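Local coordinates for hypothetical protein (PDB 1T06) that is of unproven function but probably takes part in the repair of alkylated DNA, as an AlkD-like helical-repeat protein, at residues A72-M77 with L103-I108; G120-M125 with P164-S169. All blocks are in the same frame, centred on the assembly; numbering follows the deposited sequence.

Interaction 1: A72-M77 with L103-I108; sequences ADPKAM and LSESNI
The ring of P74 leans on the backbone and CB of E105, where the loop 72-77 runs past the turn 103-108. Followed outward from the main chain, the proline first offers its CB to the carbonyl of E105, with P74 CB 3.8 Å from E105 O. One atom further, P74 CG lies against the same oxygen and also reaches E105 CB at 3.9 Å. The two side chains run alongside each other in the same direction. Of the glutamate side chain, CB alone packs on the ring, and the rest, extended beyond CG, carries the carboxylate off toward K231 and R234, with which it forms only long, weak ion pairs.

Next along the chain, the carbonyl of P74 approaches S106: P74 O is 3.6 Å from S106 CB, a contact with carbon. The hydroxyl is used inside its own loop. With chi1 at 75°, S106 OG lies between the backbone N and the carbonyl carbon, where it donates to L103 O at 2.9 Å on an in-plane lone pair and accepts from I108 N, closing an ST turn. L103 O also takes the amide of S106 in the type I turn from L103 to S106. The polar link between the loops is a water, which donates to P74 O at 3.1 Å and accepts from N107 N at 3.2 Å. At the outer margin N107 OD1 comes alongside K75 CA, 3.9 Å away. Separately, I108 CD1 approaches M77 O.

This contact joins two interhelical connections at one edge of the helical array, 62-71 to 79-87 and 92-103 to 109-118. Helix 79-87 lies against both segments, F82 touching M77, L103 and S106, while helix 122-138 adjoins S104 and E105.

Interaction 2: G120-M125 with P164-S169; sequences GDELKM and PERTKS
E122 reaches across to the start of helix 165-181, where its OE2 accepts the amide of R166 at 2.7 Å. The N-H...O angle is 160°, and the donor meets OE2 on its anti side, 23° out of the carboxylate plane. The other oxygen, E122 OE1, takes a water that in turn accepts from E165 N. Nearer the backbone, the E122 stem runs antiparallel alongside the P164 ring, with E122 CB 3.6 Å from P164 CB. T167 OG1 donates to E122 O at 2.9 Å, tilted out of the carbonyl plane of E122.

An extended chain, with CG anti to the backbone N (chi1 167°), brings the glutamate to these amides. Beside it, M125 CE closes on P164 CG at 3.9 Å and M125 CB rests on T167 CG2. Further out, D121 caps helix 122-138 through K124 N, and R166 turns its guanidinium away to a cation-pi contact with Y92.

Through OE2 directly and OE1 by way of water, E122 serves two first-turn amides of the partner helix from outside that helix. The positive end of the helix dipole, at the N-terminus of 165-181, would probably stabilise the carboxylate's negative charge.

In the fold
Interactions 1 and 2 follow one another along the chain, the first closing before the second opens, and their centres lie 22 Å apart. Their nearest atoms are about 8 Å apart, so they do not touch. Helix 109-118 connects them: it starts just after 103-108 and leads into 120-125. Helix 122-138 also spans both, its first turn forming interaction 2 and its later residues C131, W134 and N138 meeting the loop of interaction 1. Both contain a bridging water, but only interaction 2 also has direct hydrogen bonds between its segments. Both belong to the helical array of the DNA alkylation repair family, and neither can be assigned to a DNA-binding surface from its geometry alone.

Interaction 1: A72-M77 with L103-I108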
loop_
_atom_site.group_PDB
_atom_site.type_symbol
_atom_site.label_atom_id
_atom_site.label_comp_id
_atom_site.label_asym_id
_atom_site.label_seq_id
_atom_site.Cartn_x
_atom_site.Cartn_y
_atom_site.Cartn_z
ATOM N N ALA A 72 19.724 10.735 -0.290
ATOM C CA ALA A 72 20.918 10.341 -1.026
ATOM C C ALA A 72 20.773 10.648 -2.513
ATOM O O ALA A 72 19.690 10.957 -2.995
ATOM C CB ALA A 72 21.187 8.851 -0.830
ATOM N N ASP A 73 21.881 10.566 -3.234
ATOM C CA ASP A 73 21.882 10.799 -4.672
ATOM C C ASP A 73 22.377 9.510 -5.326
ATOM O O ASP A 73 23.538 9.411 -5.740
ATOM C CB ASP A 73 22.804 11.967 -5.019
ATOM C CG ASP A 73 22.973 12.141 -6.502
ATOM O OD1 ASP A 73 22.005 11.859 -7.244
ATOM O OD2 ASP A 73 24.066 12.561 -6.928
ATOM N N PRO A 74 21.486 8.502 -5.425
ATOM C CA PRO A 74 21.748 7.177 -6.000
ATOM C C PRO A 74 22.427 7.145 -7.362
ATOM O O PRO A 74 23.199 6.226 -7.647
ATOM C CB PRO A 74 20.364 6.527 -6.013
ATOM C CG PRO A 74 19.441 7.693 -6.136
ATOM C CD PRO A 74 20.044 8.677 -5.177
ATOM N N LYS A 75 22.147 8.141 -8.199
ATOM C CA LYS A 75 22.755 8.189 -9.523
ATOM C C LYS A 75 24.251 8.482 -9.431
ATOM O O LYS A 75 25.005 8.189 -10.358
ATOM C CB LYS A 75 22.067 9.241 -10.402
ATOM C CG LYS A 75 22.123 10.664 -9.871
ATOM C CD LYS A 75 21.546 11.636 -10.892
ATOM C CE LYS A 75 21.522 13.066 -10.372
ATOM N NZ LYS A 75 20.535 13.252 -9.268
ATOM N N ALA A 76 24.678 9.045 -8.303
ATOM C CA ALA A 76 26.085 9.372 -8.103
ATOM C C ALA A 76 26.834 8.313 -7.291
ATOM O O ALA A 76 28.055 8.396 -7.145
ATOM C CB ALA A 76 26.209 10.727 -7.423
ATOM N N MET A 77 26.110 7.326 -6.768
ATOM C CA MET A 77 26.724 6.270 -5.961
ATOM C C MET A 77 27.221 5.117 -6.825
ATOM O O MET A 77 26.510 4.635 -7.706
ATOM C CB MET A 77 25.727 5.740 -4.909
ATOM C CG MET A 77 25.337 6.759 -3.819
ATOM S SD MET A 77 24.032 6.217 -2.662
ATOM C CE MET A 77 24.860 4.840 -1.888
ATOM N N LEU A 103 19.251 1.768 -3.807
ATOM C CA LEU A 103 19.877 1.058 -4.916
ATOM C C LEU A 103 18.918 0.929 -6.097
ATOM O O LEU A 103 19.334 0.989 -7.257
ATOM C CB LEU A 103 20.307 -0.348 -4.468
ATOM C CG LEU A 103 20.916 -1.227 -5.560
ATOM C CD1 LEU A 103 22.161 -0.554 -6.077
ATOM C CD2 LEU A 103 21.252 -2.607 -5.020
ATOM N N SER A 104 17.633 0.748 -5.803
ATOM C CA SER A 104 16.638 0.581 -6.863
ATOM C C SER A 104 16.562 1.794 -7.776
ATOM O O SER A 104 16.014 1.711 -8.874
ATOM C CB SER A 104 15.243 0.285 -6.275
ATOM O OG SER A 104 14.653 1.423 -5.671
ATOM N N GLU A 105 17.127 2.912 -7.323
ATOM C CA GLU A 105 17.104 4.144 -8.096
ATOM C C GLU A 105 18.443 4.494 -8.723
ATOM O O GLU A 105 18.616 5.591 -9.254
ATOM C CB GLU A 105 16.626 5.292 -7.218
ATOM C CG GLU A 105 15.332 4.956 -6.512
ATOM C CD GLU A 105 14.683 6.155 -5.866
ATOM O OE1 GLU A 105 15.399 6.924 -5.184
ATOM O OE2 GLU A 105 13.451 6.319 -6.033
ATOM N N SER A 106 19.389 3.564 -8.660
ATOM C CA SER A 106 20.706 3.785 -9.244
ATOM C C SER A 106 20.679 3.251 -10.673
ATOM O O SER A 106 19.644 2.774 -11.148
ATOM C CB SER A 106 21.778 3.036 -8.458
ATOM O OG SER A 106 21.720 1.649 -8.743
ATOM N N ASN A 107 21.821 3.321 -11.350
ATOM C CA ASN A 107 21.921 2.839 -12.719
ATOM C C ASN A 107 22.464 1.424 -12.731
ATOM O O ASN A 107 22.468 0.760 -13.766
ATOM C CB ASN A 107 22.834 3.755 -13.541
ATOM C CG ASN A 107 22.301 5.178 -13.631
ATOM O OD1 ASN A 107 22.581 6.019 -12.772
ATOM N ND2 ASN A 107 21.506 5.447 -14.665
ATOM N N ILE A 108 22.903 0.963 -11.567
ATOM C CA ILE A 108 23.470 -0.373 -11.440
ATOM C C ILE A 108 22.650 -1.304 -10.528
ATOM O O ILE A 108 23.156 -2.312 -10.027
ATOM C CB ILE A 108 24.923 -0.272 -10.915
ATOM C CG1 ILE A 108 24.957 0.532 -9.606
ATOM C CG2 ILE A 108 25.790 0.422 -11.945
ATOM C CD1 ILE A 108 26.329 0.598 -8.947
HETATM O O HOH W 1 24.365 4.697 -10.026
#

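Interaction 2: G120-M125 with P164-S169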
loop_
_atom_site.group_PDB
_atom_site.type_symbol
_atom_site.label_atom_id
_atom_site.label_comp_id
_atom_site.label_asym_id
_atom_site.label_seq_id
_atom_site.Cartn_x
_atom_site.Cartn_y
_atom_site.Cartn_z
ATOM N N GLY A 120 25.454 -15.086 -0.504
ATOM C CA GLY A 120 25.372 -16.087 0.546
ATOM C C GLY A 120 25.208 -15.437 1.909
ATOM O O GLY A 120 25.089 -16.127 2.921
ATOM N N ASP A 121 25.206 -14.103 1.929
ATOM C CA ASP A 121 25.050 -13.335 3.161
ATOM C C ASP A 121 23.585 -12.951 3.343
ATOM O O ASP A 121 23.013 -12.267 2.500
ATOM C CB ASP A 121 25.893 -12.065 3.104
ATOM C CG ASP A 121 25.788 -11.248 4.377
ATOM O OD1 ASP A 121 26.361 -11.683 5.402
ATOM O OD2 ASP A 121 25.126 -10.184 4.365
ATOM N N GLU A 122 22.991 -13.378 4.453
ATOM C CA GLU A 122 21.582 -13.118 4.745
ATOM C C GLU A 122 21.054 -11.723 4.419
ATOM O O GLU A 122 20.118 -11.581 3.626
ATOM C CB GLU A 122 21.284 -13.441 6.215
ATOM C CG GLU A 122 19.940 -12.923 6.710
ATOM C CD GLU A 122 19.523 -13.544 8.026
ATOM O OE1 GLU A 122 20.394 -14.100 8.724
ATOM O OE2 GLU A 122 18.323 -13.471 8.369
ATOM N N LEU A 123 21.639 -10.700 5.032
ATOM C CA LEU A 123 21.176 -9.338 4.804
ATOM C C LEU A 123 21.466 -8.832 3.398
ATOM O O LEU A 123 20.646 -8.125 2.814
ATOM C CB LEU A 123 21.764 -8.389 5.854
ATOM C CG LEU A 123 21.155 -8.504 7.260
ATOM C CD1 LEU A 123 19.670 -8.211 7.195
ATOM C CD2 LEU A 123 21.376 -9.901 7.816
ATOM N N LYS A 124 22.621 -9.183 2.846
ATOM C CA LYS A 124 22.932 -8.754 1.487
ATOM C C LYS A 124 21.916 -9.365 0.539
ATOM O O LYS A 124 21.397 -8.677 -0.343
ATOM C CB LYS A 124 24.333 -9.199 1.062
ATOM C CG LYS A 124 25.459 -8.257 1.437
ATOM C CD LYS A 124 26.752 -8.729 0.787
ATOM C CE LYS A 124 27.934 -7.896 1.232
ATOM N NZ LYS A 124 29.199 -8.368 0.594
ATOM N N MET A 125 21.641 -10.662 0.717
ATOM C CA MET A 125 20.680 -11.360 -0.136
ATOM C C MET A 125 19.287 -10.745 0.031
ATOM O O MET A 125 18.557 -10.553 -0.948
ATOM C CB MET A 125 20.655 -12.866 0.186
ATOM C CG MET A 125 21.946 -13.605 -0.207
ATOM S SD MET A 125 21.861 -15.439 -0.185
ATOM C CE MET A 125 21.594 -15.699 1.523
ATOM N N PRO A 164 18.112 -18.125 4.846
ATOM C CA PRO A 164 18.306 -17.418 6.116
ATOM C C PRO A 164 16.995 -16.691 6.386
ATOM O O PRO A 164 16.312 -16.294 5.443
ATOM C CB PRO A 164 19.444 -16.454 5.801
ATOM C CG PRO A 164 20.264 -17.222 4.821
ATOM C CD PRO A 164 19.200 -17.807 3.903
ATOM N N GLU A 165 16.654 -16.503 7.655
ATOM C CA GLU A 165 15.392 -15.864 8.021
ATOM C C GLU A 165 15.034 -14.598 7.264
ATOM O O GLU A 165 14.000 -14.537 6.606
ATOM C CB GLU A 165 15.348 -15.578 9.525
ATOM C CG GLU A 165 15.494 -16.812 10.396
ATOM C CD GLU A 165 14.615 -17.968 9.936
ATOM O OE1 GLU A 165 13.378 -17.781 9.819
ATOM O OE2 GLU A 165 15.170 -19.067 9.690
ATOM N N ARG A 166 15.872 -13.582 7.355
ATOM C CA ARG A 166 15.573 -12.339 6.674
ATOM C C ARG A 166 15.458 -12.470 5.173
ATOM O O ARG A 166 14.671 -11.769 4.540
ATOM C CB ARG A 166 16.606 -11.287 7.056
ATOM C CG ARG A 166 16.203 -10.614 8.328
ATOM C CD ARG A 166 14.848 -10.029 8.048
ATOM N NE ARG A 166 13.915 -10.132 9.149
ATOM C CZ ARG A 166 12.637 -9.792 9.050
ATOM N NH1 ARG A 166 12.157 -9.336 7.896
ATOM N NH2 ARG A 166 11.845 -9.893 10.101
ATOM N N THR A 167 16.223 -13.387 4.599
ATOM C CA THR A 167 16.186 -13.605 3.161
ATOM C C THR A 167 14.840 -14.195 2.732
ATOM O O THR A 167 14.313 -13.845 1.675
ATOM C CB THR A 167 17.317 -14.534 2.728
ATOM O OG1 THR A 167 18.557 -14.015 3.224
ATOM C CG2 THR A 167 17.380 -14.617 1.209
ATOM N N LYS A 168 14.283 -15.085 3.551
ATOM C CA LYS A 168 12.983 -15.673 3.239
ATOM C C LYS A 168 11.941 -14.563 3.087
ATOM O O LYS A 168 11.129 -14.586 2.167
ATOM C CB LYS A 168 12.553 -16.649 4.345
ATOM C CG LYS A 168 13.394 -17.910 4.384
ATOM C CD LYS A 168 12.862 -18.945 5.364
ATOM C CE LYS A 168 13.084 -18.532 6.802
ATOM N NZ LYS A 168 12.620 -19.589 7.760
ATOM N N SER A 169 11.974 -13.595 3.997
ATOM C CA SER A 169 11.038 -12.481 3.950
ATOM C C SER A 169 11.130 -11.727 2.629
ATOM O O SER A 169 10.114 -11.465 1.987
ATOM C CB SER A 169 11.302 -11.503 5.093
ATOM O OG SER A 169 10.460 -10.362 4.968
HETATM O O HOH W 2 18.911 -16.868 9.419
#